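Local coordinates for protein arginase (Medicago truncatula, PDB 6VSS) that hydrolyses L-arginine to urea and L-ornithine, and agmatine to urea and putrescine, using two manganese ions in each subunit of a homohexamer, at residues B[198-203]-B[310-315]; B[158-163]-B[267-272]. One frame throughout, in Å; residues are numbered along the deposited sequence.

Interaction 1 (B[198-203]-B[310-315])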
loop_
_atom_site.group_PDB
_atom_site.type_symbol
_atom_site.label_atom_id
_atom_site.label_comp_id
_atom_site.label_asym_id
_atom_site.label_seq_id
_atom_site.Cartn_x
_atom_site.Cartn_y
_atom_site.Cartn_z
ATOM N N TYR B 198 5.161 32.252 12.707
ATOM C CA TYR B 198 6.150 31.411 11.981
ATOM C C TYR B 198 5.460 30.265 11.222
ATOM O O TYR B 198 6.136 29.268 10.921
ATOM C CB TYR B 198 7.152 30.814 12.977
ATOM C CG TYR B 198 7.996 31.859 13.649
ATOM C CD1 TYR B 198 9.041 32.440 12.956
ATOM C CD2 TYR B 198 7.721 32.312 14.938
ATOM C CE1 TYR B 198 9.823 33.427 13.532
ATOM C CE2 TYR B 198 8.500 33.293 15.535
ATOM C CZ TYR B 198 9.555 33.851 14.825
ATOM O OH TYR B 198 10.354 34.829 15.345
ATOM N N SER B 199 4.155 30.352 10.977
ATOM C CA SER B 199 3.372 29.281 10.296
ATOM C C SER B 199 3.993 28.988 8.922
ATOM O O SER B 199 4.502 29.930 8.302
ATOM C CB SER B 199 1.921 29.696 10.157
ATOM O OG SER B 199 1.223 28.908 9.188
ATOM N N HIS B 200 3.792 27.781 8.395
ATOM C CA HIS B 200 4.251 27.398 7.035
ATOM C C HIS B 200 3.397 28.056 5.950
ATOM O O HIS B 200 3.761 27.931 4.769
ATOM C CB HIS B 200 4.309 25.888 6.904
ATOM C CG HIS B 200 3.016 25.186 6.725
ATOM N ND1 HIS B 200 2.963 23.935 6.141
ATOM C CD2 HIS B 200 1.746 25.506 7.050
ATOM C CE1 HIS B 200 1.724 23.502 6.127
ATOM N NE2 HIS B 200 0.965 24.423 6.692
ATOM N N ALA B 201 2.369 28.817 6.353
ATOM C CA ALA B 201 1.417 29.545 5.488
ATOM C C ALA B 201 1.645 31.074 5.516
ATOM O O ALA B 201 0.819 31.782 4.881
ATOM C CB ALA B 201 0.010 29.191 5.954
ATOM N N SER B 202 2.647 31.574 6.259
ATOM C CA SER B 202 3.069 33.009 6.324
ATOM C C SER B 202 4.543 33.270 6.010
ATOM O O SER B 202 4.981 34.418 6.122
ATOM C CB SER B 202 2.758 33.552 7.670
ATOM O OG SER B 202 1.377 33.368 7.879
ATOM N N PRO B 203 5.378 32.298 5.570
ATOM C CA PRO B 203 6.775 32.625 5.362
ATOM C C PRO B 203 6.887 33.853 4.475
ATOM O O PRO B 203 7.695 34.688 4.746
ATOM C CB PRO B 203 7.397 31.388 4.721
ATOM C CG PRO B 203 6.233 30.478 4.331
ATOM C CD PRO B 203 5.094 30.883 5.240
ATOM N N VAL B 310 14.122 23.246 -1.054
ATOM C CA VAL B 310 13.125 22.225 -1.435
ATOM C C VAL B 310 12.433 21.767 -0.158
ATOM O O VAL B 310 13.132 21.228 0.676
ATOM C CB VAL B 310 13.763 21.077 -2.212
ATOM C CG1 VAL B 310 12.691 20.066 -2.615
ATOM C CG2 VAL B 310 14.490 21.615 -3.432
ATOM N N VAL B 311 11.128 22.081 -0.016
ATOM C CA VAL B 311 10.335 21.960 1.228
ATOM C C VAL B 311 9.092 21.111 1.016
ATOM O O VAL B 311 8.728 20.929 -0.140
ATOM C CB VAL B 311 9.976 23.343 1.763
ATOM C CG1 VAL B 311 11.270 24.107 2.035
ATOM C CG2 VAL B 311 9.072 24.132 0.846
ATOM N N GLU B 312 8.577 20.604 2.147
ATOM C CA GLU B 312 7.247 20.024 2.308
ATOM C C GLU B 312 7.243 18.606 1.686
ATOM O O GLU B 312 6.165 17.986 1.699
ATOM C CB GLU B 312 6.180 20.927 1.662
ATOM C CG GLU B 312 5.876 22.228 2.405
ATOM C CD GLU B 312 5.059 22.186 3.681
ATOM O OE1 GLU B 312 5.201 23.149 4.504
ATOM O OE2 GLU B 312 4.346 21.195 3.902
ATOM N N TYR B 313 8.394 17.995 1.332
ATOM C CA TYR B 313 8.415 16.519 1.160
ATOM C C TYR B 313 8.068 15.913 2.543
ATOM O O TYR B 313 8.711 16.272 3.530
ATOM C CB TYR B 313 9.731 15.938 0.630
ATOM C CG TYR B 313 9.768 14.432 0.688
ATOM C CD1 TYR B 313 8.688 13.671 0.270
ATOM C CD2 TYR B 313 10.880 13.741 1.159
ATOM C CE1 TYR B 313 8.721 12.280 0.308
ATOM C CE2 TYR B 313 10.904 12.354 1.252
ATOM C CZ TYR B 313 9.835 11.616 0.792
ATOM O OH TYR B 313 9.877 10.232 0.811
ATOM N N ASN B 314 7.069 15.017 2.582
ATOM C CA ASN B 314 6.598 14.311 3.801
ATOM C C ASN B 314 6.731 12.819 3.538
ATOM O O ASN B 314 5.842 12.179 2.976
ATOM C CB ASN B 314 5.157 14.760 4.092
ATOM C CG ASN B 314 4.640 14.214 5.410
ATOM O OD1 ASN B 314 5.181 13.227 5.906
ATOM N ND2 ASN B 314 3.612 14.858 5.972
ATOM N N PRO B 315 7.815 12.178 3.997
ATOM C CA PRO B 315 7.997 10.752 3.779
ATOM C C PRO B 315 6.954 9.856 4.463
ATOM O O PRO B 315 6.717 8.789 4.003
ATOM C CB PRO B 315 9.394 10.447 4.351
ATOM C CG PRO B 315 9.860 11.675 5.057
ATOM C CD PRO B 315 8.918 12.805 4.729
#
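His200 and Glu312 meet at a single buried hydrogen bond, ring edge to carboxylate oxygen, an instance of how two loops more than a hundred residues apart can be joined by one imidazole and one carboxylate. His200 ND1 gives its N-H to Glu312 OE1 at 2.9 Å, somewhat bent at 153°. The oxygen lies near the edge of the ring but tilted from its plane, and it is approached on its syn side, with the donor well out of the carboxylate plane. Ring and carboxylate are turned 45° against each other, and the two side chains cross at about a right angle. Glu312 OE2 stands farther back, 3.8 Å from His200 ND1, at the ring edge. The first torsion of His200 (chi1 77°) sets the ring between the backbone N and the carbonyl carbon and aims ND1 across at the acid, whose own chain is folded at chi2 to present its carboxylate. Glu312 follows the end of strand 305-311, so the bond spans loops at the C-terminal side of the parallel sheet of the arginase fold, where Glu312 is thought to contact substrate. Both groups have second partners: His200 NE2 bonds to Ser76 OG, of the L-ornithine site, and Glu312 OE1 also accepts from the backbone N of His160, so neither can swing easily. The His200 backbone sits in a type I turn closed by Ser202 N to Ser199 O at 3.2 Å, which is reinforced by an ST turn, Ala201 N to Ser199 OG at 3.1 Å. Replacing His200 with an alanine would probably deprive Glu312 OE1 of one of its two donors, let the carboxylate turn more readily, and take from Ser76 its bond to the ring.

Interaction 2 (B[158-163]-B[267-272]). With MN (manganese (II) ion), chain J; MN (manganese (II) ion), chain I.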
loop_
_atom_site.group_PDB
_atom_site.type_symbol
_atom_site.label_atom_id
_atom_site.label_comp_id
_atom_site.label_asym_id
_atom_site.label_seq_id
_atom_site.Cartn_x
_atom_site.Cartn_y
_atom_site.Cartn_z
ATOM N N GLY B 158 11.678 19.647 5.768
ATOM C CA GLY B 158 11.185 20.761 6.541
ATOM C C GLY B 158 9.953 21.362 5.908
ATOM O O GLY B 158 9.814 21.316 4.683
ATOM N N ASP B 159 9.088 21.942 6.722
ATOM C CA ASP B 159 7.892 22.681 6.236
ATOM C C ASP B 159 8.292 24.076 5.769
ATOM O O ASP B 159 9.471 24.513 5.939
ATOM C CB ASP B 159 6.816 22.628 7.294
ATOM C CG ASP B 159 7.034 23.606 8.427
ATOM O OD1 ASP B 159 7.607 24.648 8.136
ATOM O OD2 ASP B 159 6.556 23.293 9.583
ATOM N N HIS B 160 7.358 24.766 5.126
ATOM C CA HIS B 160 7.714 25.931 4.322
ATOM C C HIS B 160 8.111 27.098 5.226
ATOM O O HIS B 160 8.673 28.005 4.674
ATOM C CB HIS B 160 6.624 26.242 3.281
ATOM C CG HIS B 160 7.228 26.765 2.028
ATOM N ND1 HIS B 160 6.608 26.706 0.797
ATOM C CD2 HIS B 160 8.384 27.432 1.833
ATOM C CE1 HIS B 160 7.439 27.211 -0.111
ATOM N NE2 HIS B 160 8.501 27.686 0.497
ATOM N N SER B 161 7.876 27.057 6.536
ATOM C CA SER B 161 8.159 28.169 7.496
ATOM C C SER B 161 9.635 28.572 7.427
ATOM O O SER B 161 9.990 29.784 7.743
ATOM C CB SER B 161 7.797 27.790 8.910
ATOM O OG SER B 161 8.516 26.648 9.334
ATOM N N ILE B 162 10.470 27.619 7.056
ATOM C CA ILE B 162 11.946 27.780 7.110
ATOM C C ILE B 162 12.394 28.819 6.065
ATOM O O ILE B 162 13.425 29.490 6.272
ATOM C CB ILE B 162 12.640 26.410 6.951
ATOM C CG1 ILE B 162 12.446 25.842 5.550
ATOM C CG2 ILE B 162 12.198 25.420 8.015
ATOM C CD1 ILE B 162 13.324 24.712 5.293
ATOM N N SER B 163 11.650 29.044 5.000
ATOM C CA SER B 163 12.124 29.932 3.908
ATOM C C SER B 163 12.288 31.349 4.470
ATOM O O SER B 163 13.195 32.042 4.040
ATOM C CB SER B 163 11.210 29.911 2.729
ATOM O OG SER B 163 11.188 28.651 2.067
ATOM N N SER B 267 12.643 28.871 -4.269
ATOM C CA SER B 267 11.960 28.088 -3.216
ATOM C C SER B 267 11.011 27.098 -3.902
ATOM O O SER B 267 10.063 27.540 -4.603
ATOM C CB SER B 267 11.246 29.010 -2.305
ATOM O OG SER B 267 10.492 28.271 -1.345
ATOM N N ILE B 268 11.256 25.818 -3.780
ATOM C CA ILE B 268 10.364 24.786 -4.392
ATOM C C ILE B 268 9.559 24.079 -3.288
ATOM O O ILE B 268 10.159 23.258 -2.503
ATOM C CB ILE B 268 11.169 23.813 -5.257
ATOM C CG1 ILE B 268 12.214 24.577 -6.094
ATOM C CG2 ILE B 268 10.190 22.966 -6.076
ATOM C CD1 ILE B 268 12.955 23.786 -7.129
ATOM N N ASP B 269 8.245 24.352 -3.222
ATOM C CA ASP B 269 7.329 23.524 -2.398
ATOM C C ASP B 269 6.881 22.313 -3.247
ATOM O O ASP B 269 6.387 22.500 -4.340
ATOM C CB ASP B 269 6.235 24.404 -1.811
ATOM C CG ASP B 269 5.240 23.673 -0.916
ATOM O OD1 ASP B 269 5.127 22.433 -1.101
ATOM O OD2 ASP B 269 4.496 24.361 -0.186
ATOM N N VAL B 270 7.214 21.094 -2.804
ATOM C CA VAL B 270 6.906 19.817 -3.522
ATOM C C VAL B 270 5.396 19.759 -3.818
ATOM O O VAL B 270 5.047 19.154 -4.839
ATOM C CB VAL B 270 7.365 18.586 -2.719
ATOM C CG1 VAL B 270 7.015 17.271 -3.443
ATOM C CG2 VAL B 270 8.860 18.643 -2.448
ATOM N N ASP B 271 4.547 20.386 -2.989
ATOM C CA ASP B 271 3.069 20.367 -3.219
ATOM C C ASP B 271 2.691 21.278 -4.375
ATOM O O ASP B 271 1.540 21.099 -4.779
ATOM C CB ASP B 271 2.161 20.628 -2.019
ATOM C CG ASP B 271 2.123 22.038 -1.480
ATOM O OD1 ASP B 271 2.522 22.977 -2.133
ATOM O OD2 ASP B 271 1.753 22.145 -0.358
ATOM N N SER B 272 3.618 22.016 -5.002
ATOM C CA SER B 272 3.409 22.632 -6.334
ATOM C C SER B 272 3.035 21.559 -7.362
ATOM O O SER B 272 2.196 21.819 -8.232
ATOM C CB SER B 272 4.580 23.438 -6.816
ATOM O OG SER B 272 5.749 22.652 -6.993
HETATM MN MN MN J . 4.441 26.401 0.743
HETATM MN MN MN I . 2.378 24.289 -0.274
HETATM O O HOH W 1 2.453 25.969 1.090
#
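Ser267 sets OG, and Asp269 sets CG, anti to the backbone N (chi1 175° and -179°), and because they alternate along strand 264-269 with Ile268 pointing the other way, the two side chains stand side by side facing the imidazole of His160. The ring presents its edge to both, bonded to Ser267 but linked to Asp269 only through a metal. His160 NE2 donates to Ser267 OG at 2.8 Å, nearly in the ring plane, while on the other side of CE1 the second nitrogen, His160 ND1, binds the manganese of chain J at 2.2 Å. Ser267 is therefore a second-shell residue that fixes the rotation of a metal ligand, and its OG is itself held by Asp309, which also bonds to Ser163 OG. The carboxylate of Asp269 is turned 72° from the imidazole plane. Its OD2 is shared between the metals, 2.2 Å from the manganese of chain J and 2.1 Å from that of chain I. The other oxygen, Asp269 OD1, accepts from Asp271 N at 2.8 Å in an Asx turn, which steadies the carboxylate and the start of the following 3-10 turn. That turn delivers Asp271, which grips the manganese of chain I with OD1 at 2.3 Å and OD2 at 2.2 Å. A water lies between both ions, and Asp184, His186 and Asp188 complete their shells. With them, a histidine after one strand and a DxD pair at the end of another form the water-bridged binuclear manganese centre characteristic of arginases and related ureohydrolases.

How the interactions relate
The two contacts lie in one active site, their centres 4 Å apart, with segments that alternate along the chain. Interaction 2 supplies ligands to the manganese pair, whose ions are 3.1 Å apart, whereas interaction 1 stays outside the coordination shells: Glu312 OE1 is 5.0 Å from the manganese of chain J. They are joined through the backbone of 158-163. The bond from the His160 N-H to Glu312 OE1 measures 2.8 Å from N to OE1, and Glu312 N lies 2.9 Å from Gly158 O, a probable hydrogen bond. Strands 305-311 and 264-269 are neighbours in the sheet, which brings Glu312 beside Asp269. The carboxylate inferred to bind substrate thus lies close to the metal pair without being one of its ligands.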